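Local coordinates for hypothetical protein (Deinococcus radiodurans, PDB 1U5K), which probably takes part in DNA repair and RecF-pathway recombination, and carries a zinc ion held by four cysteines, at residues 82-88 against 123-129; 131-136 against 201-206; 165-170 against 220-225. All coordinates share one frame; numbering follows the deposited sequence.

Contact 1. Residues 82-88 against 123-129; sequences TLAEPER and VAHQPDP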
ATOM      1  N   THR A  82     -25.134  -5.120   1.913  1.00 31.54           N
ATOM      2  CA  THR A  82     -25.053  -4.268   0.741  1.00 32.25           C
ATOM      3  C   THR A  82     -23.613  -3.806   0.442  1.00 31.63           C
ATOM      4  O   THR A  82     -23.259  -3.464  -0.694  1.00 31.33           O
ATOM      5  CB  THR A  82     -26.057  -3.191   1.202  1.00 34.27           C
ATOM      6  OG1 THR A  82     -27.260  -3.138   0.418  1.00 39.02           O
ATOM      7  CG2 THR A  82     -25.508  -1.849   1.485  1.00 30.61           C
ATOM      8  N   LEU A  83     -22.760  -3.823   1.461  1.00 30.25           N
ATOM      9  CA  LEU A  83     -21.316  -3.669   1.287  1.00 30.24           C
ATOM     10  C   LEU A  83     -20.661  -4.693   0.373  1.00 31.26           C
ATOM     11  O   LEU A  83     -19.527  -4.495  -0.060  1.00 31.60           O
ATOM     12  CB  LEU A  83     -20.606  -3.609   2.638  1.00 29.73           C
ATOM     13  CG  LEU A  83     -20.922  -2.397   3.510  1.00 26.50           C
ATOM     14  CD1 LEU A  83     -20.126  -2.376   4.815  1.00 28.02           C
ATOM     15  CD2 LEU A  83     -20.769  -1.099   2.724  1.00 28.37           C
ATOM     16  N   ALA A  84     -21.367  -5.766   0.025  1.00 32.76           N
ATOM     17  CA  ALA A  84     -20.870  -6.678  -1.001  1.00 33.17           C
ATOM     18  C   ALA A  84     -20.970  -6.099  -2.411  1.00 33.20           C
ATOM     19  O   ALA A  84     -20.287  -6.548  -3.328  1.00 34.01           O
ATOM     20  CB  ALA A  84     -21.561  -8.033  -0.912  1.00 33.92           C
ATOM     21  N   GLU A  85     -21.763  -5.054  -2.603  1.00 33.32           N
ATOM     22  CA  GLU A  85     -21.754  -4.353  -3.879  1.00 33.87           C
ATOM     23  C   GLU A  85     -20.369  -3.717  -4.074  1.00 34.29           C
ATOM     24  O   GLU A  85     -19.894  -3.019  -3.179  1.00 33.40           O
ATOM     25  CB  GLU A  85     -22.854  -3.294  -3.933  1.00 33.93           C
ATOM     26  CG  GLU A  85     -24.287  -3.784  -3.783  1.00 36.41           C
ATOM     27  CD  GLU A  85     -25.268  -2.635  -3.622  1.00 37.61           C
ATOM     28  OE1 GLU A  85     -24.979  -1.519  -4.106  1.00 39.58           O
ATOM     29  OE2 GLU A  85     -26.336  -2.827  -3.002  1.00 41.46           O
ATOM     30  N   PRO A  86     -19.710  -3.958  -5.207  1.00 34.33           N
ATOM     31  CA  PRO A  86     -18.315  -3.531  -5.390  1.00 34.27           C
ATOM     32  C   PRO A  86     -17.987  -2.058  -5.128  1.00 33.14           C
ATOM     33  O   PRO A  86     -16.936  -1.765  -4.553  1.00 32.80           O
ATOM     34  CB  PRO A  86     -18.002  -3.906  -6.843  1.00 34.21           C
ATOM     35  CG  PRO A  86     -18.984  -4.978  -7.192  1.00 36.01           C
ATOM     36  CD  PRO A  86     -20.218  -4.726  -6.360  1.00 34.43           C
ATOM     37  N   GLU A  87     -18.851  -1.139  -5.536  1.00 31.76           N
ATOM     38  CA  GLU A  87     -18.606   0.278  -5.292  1.00 31.85           C
ATOM     39  C   GLU A  87     -18.684   0.647  -3.807  1.00 29.93           C
ATOM     40  O   GLU A  87     -17.883   1.432  -3.294  1.00 30.16           O
ATOM     41  CB  GLU A  87     -19.549   1.165  -6.106  1.00 32.33           C
ATOM     42  CG  GLU A  87     -19.391   2.628  -5.740  1.00 37.16           C
ATOM     43  CD  GLU A  87     -20.176   3.595  -6.605  1.00 42.83           C
ATOM     44  OE1 GLU A  87     -21.418   3.501  -6.589  1.00 48.79           O
ATOM     45  OE2 GLU A  87     -19.547   4.450  -7.265  1.00 46.55           O
ATOM     46  N   ARG A  88     -19.665   0.078  -3.120  1.00 28.04           N
ATOM     47  CA  ARG A  88     -19.834   0.264  -1.690  1.00 26.99           C
ATOM     48  C   ARG A  88     -18.700  -0.397  -0.918  1.00 26.40           C
ATOM     49  O   ARG A  88     -18.178   0.176   0.027  1.00 25.48           O
ATOM     50  CB  ARG A  88     -21.199  -0.265  -1.248  1.00 27.75           C
ATOM     51  CG  ARG A  88     -22.378   0.415  -1.953  1.00 27.38           C
ATOM     52  CD  ARG A  88     -23.723   0.046  -1.404  1.00 29.75           C
ATOM     53  NE  ARG A  88     -24.782   0.659  -2.194  1.00 31.17           N
ATOM     54  CZ  ARG A  88     -25.280   1.870  -2.029  1.00 30.72           C
ATOM     55  NH1 ARG A  88     -24.865   2.655  -1.044  1.00 32.40           N
ATOM     56  NH2 ARG A  88     -26.208   2.297  -2.877  1.00 32.28           N
ATOM     57  N   VAL A 123     -22.181   4.466   3.640  1.00 23.34           N
ATOM     58  CA  VAL A 123     -21.655   3.893   2.411  1.00 24.03           C
ATOM     59  C   VAL A 123     -22.538   2.723   1.998  1.00 24.76           C
ATOM     60  O   VAL A 123     -22.706   2.441   0.813  1.00 25.03           O
ATOM     61  CB  VAL A 123     -20.190   3.449   2.591  1.00 23.71           C
ATOM     62  CG1 VAL A 123     -19.762   2.429   1.563  1.00 24.80           C
ATOM     63  CG2 VAL A 123     -19.267   4.659   2.574  1.00 24.61           C
ATOM     64  N   ALA A 124     -23.075   2.024   2.990  1.00 26.20           N
ATOM     65  CA  ALA A 124     -23.924   0.869   2.721  1.00 27.47           C
ATOM     66  C   ALA A 124     -25.303   1.289   2.201  1.00 27.99           C
ATOM     67  O   ALA A 124     -25.880   0.564   1.395  1.00 26.80           O
ATOM     68  CB  ALA A 124     -24.084   0.032   3.971  1.00 28.33           C
ATOM     69  N   HIS A 125     -25.822   2.429   2.651  1.00 28.38           N
ATOM     70  CA  HIS A 125     -27.226   2.786   2.400  1.00 29.16           C
ATOM     71  C   HIS A 125     -27.534   3.988   1.522  1.00 30.72           C
ATOM     72  O   HIS A 125     -28.645   4.074   0.986  1.00 31.79           O
ATOM     73  CB  HIS A 125     -27.938   2.998   3.729  1.00 27.46           C
ATOM     74  CG  HIS A 125     -27.895   1.793   4.607  1.00 28.92           C
ATOM     75  ND1 HIS A 125     -28.169   0.533   4.124  1.00 31.92           N
ATOM     76  CD2 HIS A 125     -27.565   1.636   5.911  1.00 30.63           C
ATOM     77  CE1 HIS A 125     -28.062  -0.340   5.108  1.00 33.22           C
ATOM     78  NE2 HIS A 125     -27.684   0.299   6.198  1.00 28.75           N
ATOM     79  N   GLN A 126     -26.590   4.915   1.387  1.00 31.96           N
ATOM     80  CA  GLN A 126     -26.827   6.175   0.690  1.00 32.62           C
ATOM     81  C   GLN A 126     -26.559   6.116  -0.819  1.00 33.24           C
ATOM     82  O   GLN A 126     -25.774   5.286  -1.288  1.00 32.67           O
ATOM     83  CB  GLN A 126     -26.053   7.337   1.330  1.00 32.99           C
ATOM     84  CG  GLN A 126     -26.357   7.665   2.786  1.00 36.06           C
ATOM     85  CD  GLN A 126     -27.753   8.217   3.083  1.00 40.70           C
ATOM     86  OE1 GLN A 126     -27.930   8.924   4.075  1.00 40.20           O
ATOM     87  NE2 GLN A 126     -28.735   7.890   2.253  1.00 44.13           N
ATOM     88  N   PRO A 127     -27.284   6.912  -1.605  1.00 33.14           N
ATOM     89  CA  PRO A 127     -27.096   6.936  -3.059  1.00 33.70           C
ATOM     90  C   PRO A 127     -25.689   7.295  -3.564  1.00 31.92           C
ATOM     91  O   PRO A 127     -25.338   6.798  -4.625  1.00 31.81           O
ATOM     92  CB  PRO A 127     -28.119   7.969  -3.559  1.00 34.09           C
ATOM     93  CG  PRO A 127     -28.970   8.388  -2.409  1.00 34.05           C
ATOM     94  CD  PRO A 127     -28.474   7.673  -1.196  1.00 35.13           C
ATOM     95  N   ASP A 128     -24.913   8.086  -2.829  1.00 30.39           N
ATOM     96  CA  ASP A 128     -23.629   8.613  -3.268  1.00 29.44           C
ATOM     97  C   ASP A 128     -22.565   8.255  -2.211  1.00 28.75           C
ATOM     98  O   ASP A 128     -22.221   9.062  -1.341  1.00 26.85           O
ATOM     99  CB  ASP A 128     -23.798  10.120  -3.436  1.00 28.69           C
ATOM    100  CG  ASP A 128     -22.625  10.781  -4.116  1.00 31.65           C
ATOM    101  OD1 ASP A 128     -21.546  10.167  -4.271  1.00 32.09           O
ATOM    102  OD2 ASP A 128     -22.735  11.958  -4.510  1.00 30.07           O
ATOM    103  N   PRO A 129     -22.097   7.014  -2.232  1.00 27.78           N
ATOM    104  CA  PRO A 129     -21.125   6.587  -1.222  1.00 27.35           C
ATOM    105  C   PRO A 129     -19.795   7.330  -1.304  1.00 26.56           C
ATOM    106  O   PRO A 129     -19.240   7.527  -0.227  1.00 26.17           O
ATOM    107  CB  PRO A 129     -21.017   5.078  -1.419  1.00 25.75           C
ATOM    108  CG  PRO A 129     -21.426   4.877  -2.790  1.00 28.51           C
ATOM    109  CD  PRO A 129     -22.506   5.892  -3.102  1.00 28.74           C
TER
HETATM  110  O   HOH W   1     -28.134   0.175  -0.203  1.00 36.13           O
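The guanidinium group of R88 meets the end of helix 110-125 chiefly through NH1. R88 NH1 donates to V123 O at 2.9 Å and to Q126 O at 2.8 Å, both bonds fairly straight. Both oxygens lie near the guanidinium plane, at its edge. The two carbonyls are met differently: the donor stands 42° above the plane of the V123 carbonyl, but is tilted only 21° from that of Q126. A weak bond from NH2 also reaches Q126 O, while A124 O lies over one face of the group and is not bonded to it. Water 1 sits above the guanidinium and donates to A124 O at 2.8 Å.

Beside the hydrogen bonds, L83 CD2 rests on A124 CB (3.7 Å) and on V123 CG1 (3.8 Å), a small apolar patch continued by F53 on the L83 side and by F91 beside V123.

R88 reaches across because its chain is extended from CG to NE, and E85 helps fix its rotation: R88 NE donates to E85 OE1 at 2.9 Å in a salt bridge, the oxygen lying in the guanidinium plane. E85 itself occupies the N-cap position of helix 86-102.

The R88 side chain, from the first turn of helix 86-102, thus binds carbonyl oxygens at the C-terminal end of helix 110-125, a helix-end to helix-start junction in the helical part of RecO.

Contact 2. Residues 131-136 against 201-206; sequences WVALVM and SFEQPV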
ATOM      1  N   TRP A 131     -19.501  10.458  -1.697  1.00 25.31           N
ATOM      2  CA  TRP A 131     -19.756  11.680  -0.952  1.00 25.52           C
ATOM      3  C   TRP A 131     -19.794  11.386   0.551  1.00 25.54           C
ATOM      4  O   TRP A 131     -19.311  12.181   1.366  1.00 25.75           O
ATOM      5  CB  TRP A 131     -21.018  12.429  -1.402  1.00 26.23           C
ATOM      6  CG  TRP A 131     -21.148  13.751  -0.726  1.00 23.10           C
ATOM      7  CD1 TRP A 131     -22.147  14.144   0.101  1.00 25.74           C
ATOM      8  CD2 TRP A 131     -20.230  14.848  -0.789  1.00 27.48           C
ATOM      9  NE1 TRP A 131     -21.901  15.409   0.573  1.00 26.54           N
ATOM     10  CE2 TRP A 131     -20.738  15.874   0.030  1.00 26.02           C
ATOM     11  CE3 TRP A 131     -19.021  15.073  -1.462  1.00 28.17           C
ATOM     12  CZ2 TRP A 131     -20.083  17.095   0.210  1.00 24.52           C
ATOM     13  CZ3 TRP A 131     -18.358  16.252  -1.254  1.00 24.95           C
ATOM     14  CH2 TRP A 131     -18.907  17.268  -0.456  1.00 24.65           C
ATOM     15  N   VAL A 132     -20.382  10.257   0.928  1.00 24.10           N
ATOM     16  CA  VAL A 132     -20.345   9.845   2.332  1.00 24.31           C
ATOM     17  C   VAL A 132     -18.885   9.771   2.791  1.00 23.27           C
ATOM     18  O   VAL A 132     -18.522  10.295   3.844  1.00 23.05           O
ATOM     19  CB  VAL A 132     -21.073   8.512   2.559  1.00 24.08           C
ATOM     20  CG1 VAL A 132     -21.024   8.061   4.006  1.00 23.19           C
ATOM     21  CG2 VAL A 132     -22.550   8.610   2.154  1.00 28.36           C
ATOM     22  N   ALA A 133     -18.038   9.132   1.993  1.00 23.38           N
ATOM     23  CA  ALA A 133     -16.648   8.932   2.394  1.00 22.60           C
ATOM     24  C   ALA A 133     -15.869  10.239   2.473  1.00 23.03           C
ATOM     25  O   ALA A 133     -15.104  10.414   3.420  1.00 22.83           O
ATOM     26  CB  ALA A 133     -15.954   7.930   1.474  1.00 23.07           C
ATOM     27  N   LEU A 134     -16.065  11.156   1.526  1.00 22.17           N
ATOM     28  CA  LEU A 134     -15.479  12.486   1.600  1.00 22.41           C
ATOM     29  C   LEU A 134     -15.854  13.188   2.895  1.00 22.60           C
ATOM     30  O   LEU A 134     -15.006  13.672   3.646  1.00 22.26           O
ATOM     31  CB  LEU A 134     -15.810  13.374   0.399  1.00 23.02           C
ATOM     32  CG  LEU A 134     -14.812  13.258  -0.737  1.00 23.56           C
ATOM     33  CD1 LEU A 134     -15.363  13.968  -1.947  1.00 24.21           C
ATOM     34  CD2 LEU A 134     -13.384  13.712  -0.389  1.00 25.01           C
ATOM     35  N   VAL A 135     -17.148  13.205   3.173  1.00 22.79           N
ATOM     36  CA  VAL A 135     -17.677  13.917   4.322  1.00 23.12           C
ATOM     37  C   VAL A 135     -17.155  13.339   5.629  1.00 23.53           C
ATOM     38  O   VAL A 135     -16.720  14.081   6.499  1.00 23.82           O
ATOM     39  CB  VAL A 135     -19.214  13.946   4.297  1.00 23.16           C
ATOM     40  CG1 VAL A 135     -19.766  14.416   5.617  1.00 23.99           C
ATOM     41  CG2 VAL A 135     -19.657  14.839   3.170  1.00 25.08           C
ATOM     42  N   MET A 136     -17.159  12.015   5.724  1.00 23.81           N
ATOM     43  CA  MET A 136     -16.833  11.302   6.943  1.00 23.84           C
ATOM     44  C   MET A 136     -15.328  11.343   7.187  1.00 23.61           C
ATOM     45  O   MET A 136     -14.876  11.539   8.311  1.00 23.08           O
ATOM     46  CB  MET A 136     -17.342   9.861   6.850  1.00 24.79           C
ATOM     47  CG  MET A 136     -18.871   9.796   6.791  1.00 29.29           C
ATOM     48  SD  MET A 136     -19.645  10.467   8.247  1.00 39.59           S
ATOM     49  CE  MET A 136     -19.514   9.184   9.272  1.00 40.70           C
ATOM     50  N   SER A 201     -23.842  18.252   5.740  1.00 30.89           N
ATOM     51  CA  SER A 201     -22.970  18.054   4.586  1.00 30.29           C
ATOM     52  C   SER A 201     -23.510  17.113   3.513  1.00 30.71           C
ATOM     53  O   SER A 201     -23.304  17.354   2.326  1.00 29.35           O
ATOM     54  CB  SER A 201     -21.592  17.575   5.046  1.00 30.71           C
ATOM     55  OG  SER A 201     -20.891  18.636   5.660  1.00 26.56           O
ATOM     56  N   PHE A 202     -24.193  16.050   3.923  1.00 33.28           N
ATOM     57  CA  PHE A 202     -24.802  15.103   2.991  1.00 35.00           C
ATOM     58  C   PHE A 202     -25.821  15.788   2.085  1.00 36.97           C
ATOM     59  O   PHE A 202     -26.093  15.319   0.980  1.00 36.49           O
ATOM     60  CB  PHE A 202     -25.531  13.961   3.707  1.00 34.57           C
ATOM     61  CG  PHE A 202     -24.655  12.946   4.384  1.00 33.63           C
ATOM     62  CD1 PHE A 202     -25.240  12.016   5.224  1.00 32.41           C
ATOM     63  CD2 PHE A 202     -23.278  12.909   4.220  1.00 33.87           C
ATOM     64  CE1 PHE A 202     -24.484  11.065   5.888  1.00 37.08           C
ATOM     65  CE2 PHE A 202     -22.519  11.961   4.872  1.00 35.21           C
ATOM     66  CZ  PHE A 202     -23.106  11.018   5.695  1.00 36.04           C
ATOM     67  N   GLU A 203     -26.398  16.884   2.563  1.00 40.22           N
ATOM     68  CA  GLU A 203     -27.407  17.615   1.808  1.00 43.28           C
ATOM     69  C   GLU A 203     -26.765  18.561   0.797  1.00 43.81           C
ATOM     70  O   GLU A 203     -27.407  18.980  -0.163  1.00 43.98           O
ATOM     71  CB  GLU A 203     -28.384  18.300   2.773  1.00 44.73           C
ATOM     72  CG  GLU A 203     -28.137  19.795   2.923  1.00 51.16           C
ATOM     73  CD  GLU A 203     -28.360  20.363   4.316  1.00 58.59           C
ATOM     74  OE1 GLU A 203     -29.265  19.887   5.050  1.00 63.53           O
ATOM     75  OE2 GLU A 203     -27.612  21.316   4.646  1.00 60.53           O
ATOM     76  N   GLN A 204     -25.479  18.870   0.956  1.00 44.39           N
ATOM     77  CA  GLN A 204     -24.791  19.748   0.018  1.00 43.87           C
ATOM     78  C   GLN A 204     -23.639  19.101  -0.732  1.00 42.26           C
ATOM     79  O   GLN A 204     -22.506  19.574  -0.603  1.00 42.19           O
ATOM     80  CB  GLN A 204     -24.225  20.958   0.766  1.00 45.29           C
ATOM     81  CG  GLN A 204     -25.172  21.612   1.757  1.00 50.57           C
ATOM     82  CD  GLN A 204     -25.119  23.133   1.744  1.00 58.67           C
ATOM     83  OE1 GLN A 204     -24.419  23.740   0.926  1.00 63.72           O
ATOM     84  NE2 GLN A 204     -25.877  23.755   2.644  1.00 61.85           N
ATOM     85  N   PRO A 205     -23.884  18.075  -1.540  1.00 40.48           N
ATOM     86  CA  PRO A 205     -22.771  17.425  -2.235  1.00 39.44           C
ATOM     87  C   PRO A 205     -22.020  18.366  -3.177  1.00 39.12           C
ATOM     88  O   PRO A 205     -22.610  19.243  -3.805  1.00 38.49           O
ATOM     89  CB  PRO A 205     -23.438  16.288  -3.018  1.00 39.61           C
ATOM     90  CG  PRO A 205     -24.885  16.687  -3.143  1.00 39.62           C
ATOM     91  CD  PRO A 205     -25.181  17.471  -1.902  1.00 40.64           C
ATOM     92  N   VAL A 206     -20.706  18.187  -3.260  1.00 37.74           N
ATOM     93  CA  VAL A 206     -19.881  18.904  -4.215  1.00 36.81           C
ATOM     94  C   VAL A 206     -19.965  18.072  -5.484  1.00 37.63           C
ATOM     95  O   VAL A 206     -19.985  16.841  -5.414  1.00 38.90           O
ATOM     96  CB  VAL A 206     -18.439  19.048  -3.688  1.00 37.10           C
ATOM     97  CG1 VAL A 206     -17.438  19.334  -4.787  1.00 35.66           C
ATOM     98  CG2 VAL A 206     -18.377  20.142  -2.635  1.00 35.16           C
TER
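W131 fits its indole against the chain that leaves helix 198-203, with CG anti to the backbone N (chi1 -173°) and the ring directed at residues 201-206. At the ring edge, W131 NE1 donates to S201 O at 3.0 Å, a nearly straight bond with the oxygen in the ring plane. The donor stands well above the plane of the S201 carbonyl, and Q204 N reaches the same oxygen from the opposite face, so one buried tryptophan N-H and one backbone N-H share this acceptor. P205 lies over one face of the indole: P205 CA makes a CH-pi contact with the five-membered ring of W131, 3.7 Å from the centroid. V206 continues over the six-membered ring, its N above that same face and its CG2 3.6 Å from W131 CH2. V135 CG2 lies against the opposite face, which leaves the indole sandwiched between its own helix and the chain of residues 205-206.

Next along the helix, V132 turns to the phenyl ring of F202, with CG1 4.0 Å from CZ and CG2 over one face of the ring. V135, one turn after W131, has CG1 3.7 Å from S201 CB and 3.8 Å from F202 CE2, so one methyl touches both residues. M136 closes the row more loosely, its SD 4.3 Å from F202 CZ.

F202 leaves its backbone on the side away from helix 129-141, yet its ring swings back to meet V132, V135 and M136. F189 meets the W131 indole as well, and R211 touches it from helix 211-225. The whole forms a buried junction between helix 129-141 and residues 201-206 within the C-terminal helical core of RecO, in which a tryptophan hydrogen-bonds S201 O near the C-terminal part of helix 198-203 and is overlaid by the chain that follows.

Contact 3. Residues 165-170 against 220-225; sequences DPLGGQ and KFVTVQ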
ATOM      1  N   ASP A 165      -2.623  24.460  -1.283  1.00 25.79           N
ATOM      2  CA  ASP A 165      -1.329  24.407  -0.617  1.00 26.99           C
ATOM      3  C   ASP A 165      -0.700  23.064  -1.004  1.00 28.32           C
ATOM      4  O   ASP A 165      -0.950  22.069  -0.331  1.00 29.12           O
ATOM      5  CB  ASP A 165      -1.568  24.464   0.899  1.00 25.76           C
ATOM      6  CG  ASP A 165      -0.327  24.230   1.690  1.00 26.22           C
ATOM      7  OD1 ASP A 165       0.755  24.330   1.065  1.00 24.32           O
ATOM      8  OD2 ASP A 165      -0.345  23.946   2.915  1.00 24.06           O
ATOM      9  N   PRO A 166       0.070  22.994  -2.082  1.00 29.68           N
ATOM     10  CA  PRO A 166       0.679  21.723  -2.498  1.00 30.51           C
ATOM     11  C   PRO A 166       1.736  21.180  -1.543  1.00 31.65           C
ATOM     12  O   PRO A 166       1.951  19.964  -1.541  1.00 33.35           O
ATOM     13  CB  PRO A 166       1.230  22.005  -3.907  1.00 30.73           C
ATOM     14  CG  PRO A 166       1.123  23.461  -4.147  1.00 31.53           C
ATOM     15  CD  PRO A 166       0.299  24.089  -3.043  1.00 30.56           C
ATOM     16  N   LEU A 167       2.351  22.013  -0.708  1.00 30.67           N
ATOM     17  CA  LEU A 167       3.358  21.528   0.236  1.00 30.55           C
ATOM     18  C   LEU A 167       2.820  20.958   1.545  1.00 29.75           C
ATOM     19  O   LEU A 167       3.265  19.917   2.022  1.00 29.13           O
ATOM     20  CB  LEU A 167       4.405  22.621   0.462  1.00 31.23           C
ATOM     21  CG  LEU A 167       5.013  23.041  -0.887  1.00 33.23           C
ATOM     22  CD1 LEU A 167       6.069  24.142  -0.766  1.00 37.55           C
ATOM     23  CD2 LEU A 167       5.623  21.868  -1.662  1.00 36.22           C
ATOM     24  N   GLY A 168       1.812  21.599   2.126  1.00 28.70           N
ATOM     25  CA  GLY A 168       1.349  21.230   3.449  1.00 27.93           C
ATOM     26  C   GLY A 168      -0.079  20.734   3.478  1.00 27.19           C
ATOM     27  O   GLY A 168      -0.536  20.262   4.515  1.00 28.48           O
ATOM     28  N   GLY A 169      -0.799  20.870   2.372  1.00 26.51           N
ATOM     29  CA  GLY A 169      -2.197  20.488   2.304  1.00 26.99           C
ATOM     30  C   GLY A 169      -3.205  21.307   3.094  1.00 27.24           C
ATOM     31  O   GLY A 169      -4.320  20.855   3.379  1.00 28.62           O
ATOM     32  N   GLN A 170      -2.828  22.537   3.434  1.00 26.17           N
ATOM     33  CA  GLN A 170      -3.725  23.489   4.073  1.00 25.36           C
ATOM     34  C   GLN A 170      -4.257  24.415   2.979  1.00 25.85           C
ATOM     35  O   GLN A 170      -4.574  23.927   1.899  1.00 24.78           O
ATOM     36  CB  GLN A 170      -2.942  24.197   5.182  1.00 24.99           C
ATOM     37  CG  GLN A 170      -2.554  23.249   6.281  1.00 27.35           C
ATOM     38  CD  GLN A 170      -1.839  23.813   7.492  1.00 30.16           C
ATOM     39  OE1 GLN A 170      -1.536  23.048   8.388  1.00 39.72           O
ATOM     40  NE2 GLN A 170      -1.622  25.116   7.574  1.00 43.69           N
ATOM     41  N   LYS A 220      -2.687  15.045   0.972  1.00 22.88           N
ATOM     42  CA  LYS A 220      -1.529  15.862   1.288  1.00 23.88           C
ATOM     43  C   LYS A 220      -1.515  16.221   2.774  1.00 22.66           C
ATOM     44  O   LYS A 220      -0.511  16.046   3.467  1.00 22.03           O
ATOM     45  CB  LYS A 220      -1.548  17.150   0.452  1.00 24.31           C
ATOM     46  CG  LYS A 220      -0.320  18.041   0.586  1.00 29.13           C
ATOM     47  CD  LYS A 220       1.007  17.315   0.462  1.00 37.34           C
ATOM     48  CE  LYS A 220       1.396  16.834  -0.920  1.00 40.75           C
ATOM     49  NZ  LYS A 220       2.841  16.434  -0.859  1.00 41.12           N
ATOM     50  N   PHE A 221      -2.636  16.740   3.257  1.00 21.41           N
ATOM     51  CA  PHE A 221      -2.756  17.122   4.653  1.00 20.74           C
ATOM     52  C   PHE A 221      -2.451  15.960   5.592  1.00 21.49           C
ATOM     53  O   PHE A 221      -1.642  16.126   6.505  1.00 21.46           O
ATOM     54  CB  PHE A 221      -4.156  17.684   4.926  1.00 21.77           C
ATOM     55  CG  PHE A 221      -4.374  18.128   6.342  1.00 21.06           C
ATOM     56  CD1 PHE A 221      -3.778  19.272   6.831  1.00 22.56           C
ATOM     57  CD2 PHE A 221      -5.143  17.381   7.202  1.00 24.60           C
ATOM     58  CE1 PHE A 221      -4.002  19.699   8.132  1.00 20.07           C
ATOM     59  CE2 PHE A 221      -5.351  17.791   8.511  1.00 24.39           C
ATOM     60  CZ  PHE A 221      -4.778  18.951   8.968  1.00 26.09           C
ATOM     61  N   VAL A 222      -3.087  14.808   5.388  1.00 21.22           N
ATOM     62  CA  VAL A 222      -2.932  13.678   6.298  1.00 22.69           C
ATOM     63  C   VAL A 222      -1.490  13.150   6.300  1.00 23.59           C
ATOM     64  O   VAL A 222      -0.924  12.860   7.348  1.00 24.80           O
ATOM     65  CB  VAL A 222      -3.984  12.572   6.062  1.00 22.90           C
ATOM     66  CG1 VAL A 222      -3.634  11.318   6.840  1.00 22.93           C
ATOM     67  CG2 VAL A 222      -5.382  13.044   6.443  1.00 24.35           C
ATOM     68  N   THR A 223      -0.903  13.024   5.121  1.00 23.87           N
ATOM     69  CA  THR A 223       0.449  12.542   4.923  1.00 27.09           C
ATOM     70  C   THR A 223       1.453  13.521   5.522  1.00 26.43           C
ATOM     71  O   THR A 223       2.438  13.069   6.079  1.00 27.19           O
ATOM     72  CB  THR A 223       0.718  12.333   3.419  1.00 28.13           C
ATOM     73  OG1 THR A 223      -0.049  11.206   2.954  1.00 32.31           O
ATOM     74  CG2 THR A 223       2.139  11.816   3.214  1.00 34.33           C
ATOM     75  N   VAL A 224       1.240  14.832   5.431  1.00 25.32           N
ATOM     76  CA  VAL A 224       2.150  15.773   6.080  1.00 25.49           C
ATOM     77  C   VAL A 224       1.976  15.752   7.599  1.00 25.03           C
ATOM     78  O   VAL A 224       2.959  15.799   8.323  1.00 25.99           O
ATOM     79  CB  VAL A 224       2.017  17.190   5.516  1.00 24.61           C
ATOM     80  CG1 VAL A 224       2.781  18.217   6.364  1.00 28.03           C
ATOM     81  CG2 VAL A 224       2.480  17.181   4.079  1.00 26.20           C
ATOM     82  N   GLN A 225       0.750  15.661   8.099  1.00 24.63           N
ATOM     83  CA  GLN A 225       0.477  15.806   9.518  1.00 25.33           C
ATOM     84  C   GLN A 225       0.731  14.524  10.311  1.00 26.77           C
ATOM     85  O   GLN A 225       1.105  14.591  11.479  1.00 25.13           O
ATOM     86  CB  GLN A 225      -0.977  16.208   9.752  1.00 26.38           C
ATOM     87  CG  GLN A 225      -1.400  17.594   9.262  1.00 27.18           C
ATOM     88  CD  GLN A 225      -1.122  18.663  10.292  1.00 33.55           C
ATOM     89  OE1 GLN A 225      -1.537  18.530  11.447  1.00 33.98           O
ATOM     90  NE2 GLN A 225      -0.402  19.706   9.883  1.00 31.37           N
TER
HETATM   91  O   HOH W   2       0.049  20.594   7.212  1.00 31.74           O
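G169 lies almost against the backbone of F221, their CA atoms 4.1 Å apart, and this is the tight part of the contact. K220 CG sits 3.4 Å from G169 N, and F221 CB 3.5 Å from G169 O; with no side chain on G169, the loop backbone comes right up to the helix, and G169 has a positive phi (69°). K220 bends at its second and third torsions (chi2 48°), which lays its aliphatic chain along the loop and brings K220 CE to 3.2 Å from P166 O. V224 CG2 approaches L167 O.

The loop is held in shape by D165, whose OD1 accepts from G168 N in an Asx motif while OD2 accepts from Q170 N at 2.9 Å. It is the turn of a beta-hairpin, joining strand 163-164 to strand 171-172, in the zinc-bearing part of RecO; the D165 side chain is about 8 Å from those of the zinc ligands C153 and C176.

Toward Q170 and Q225 the fit is looser. Their amides, with planes 46° apart, do not bond directly, Q170 OE1 and Q225 NE2 being 3.8 Å apart. Water 2 bridges them instead, donating to Q170 OE1 and to G168 O and accepting from Q225 NE2 at 2.9 Å.

All three contacts lie in the C-terminal part of RecO. Contacts 1 and 2 are neighbours, their centres 14 Å apart: helices 110-125 and 129-141 follow each other in the chain, and V132 of contact 2 packs on V123 and Q126 of contact 1. Contact 3 lies farther off, its centre 21 Å from that of contact 2 and 29 Å from that of contact 1, without touching either. Along the chain contact 1 closes first, whereas the segments of contacts 2 and 3 alternate. Contact 3 sets the hairpin near the zinc site against helix 211-225, whose chain neighbour, helix 198-203, takes part in contact 2; the zinc-bearing and helical parts are thus interleaved in sequence.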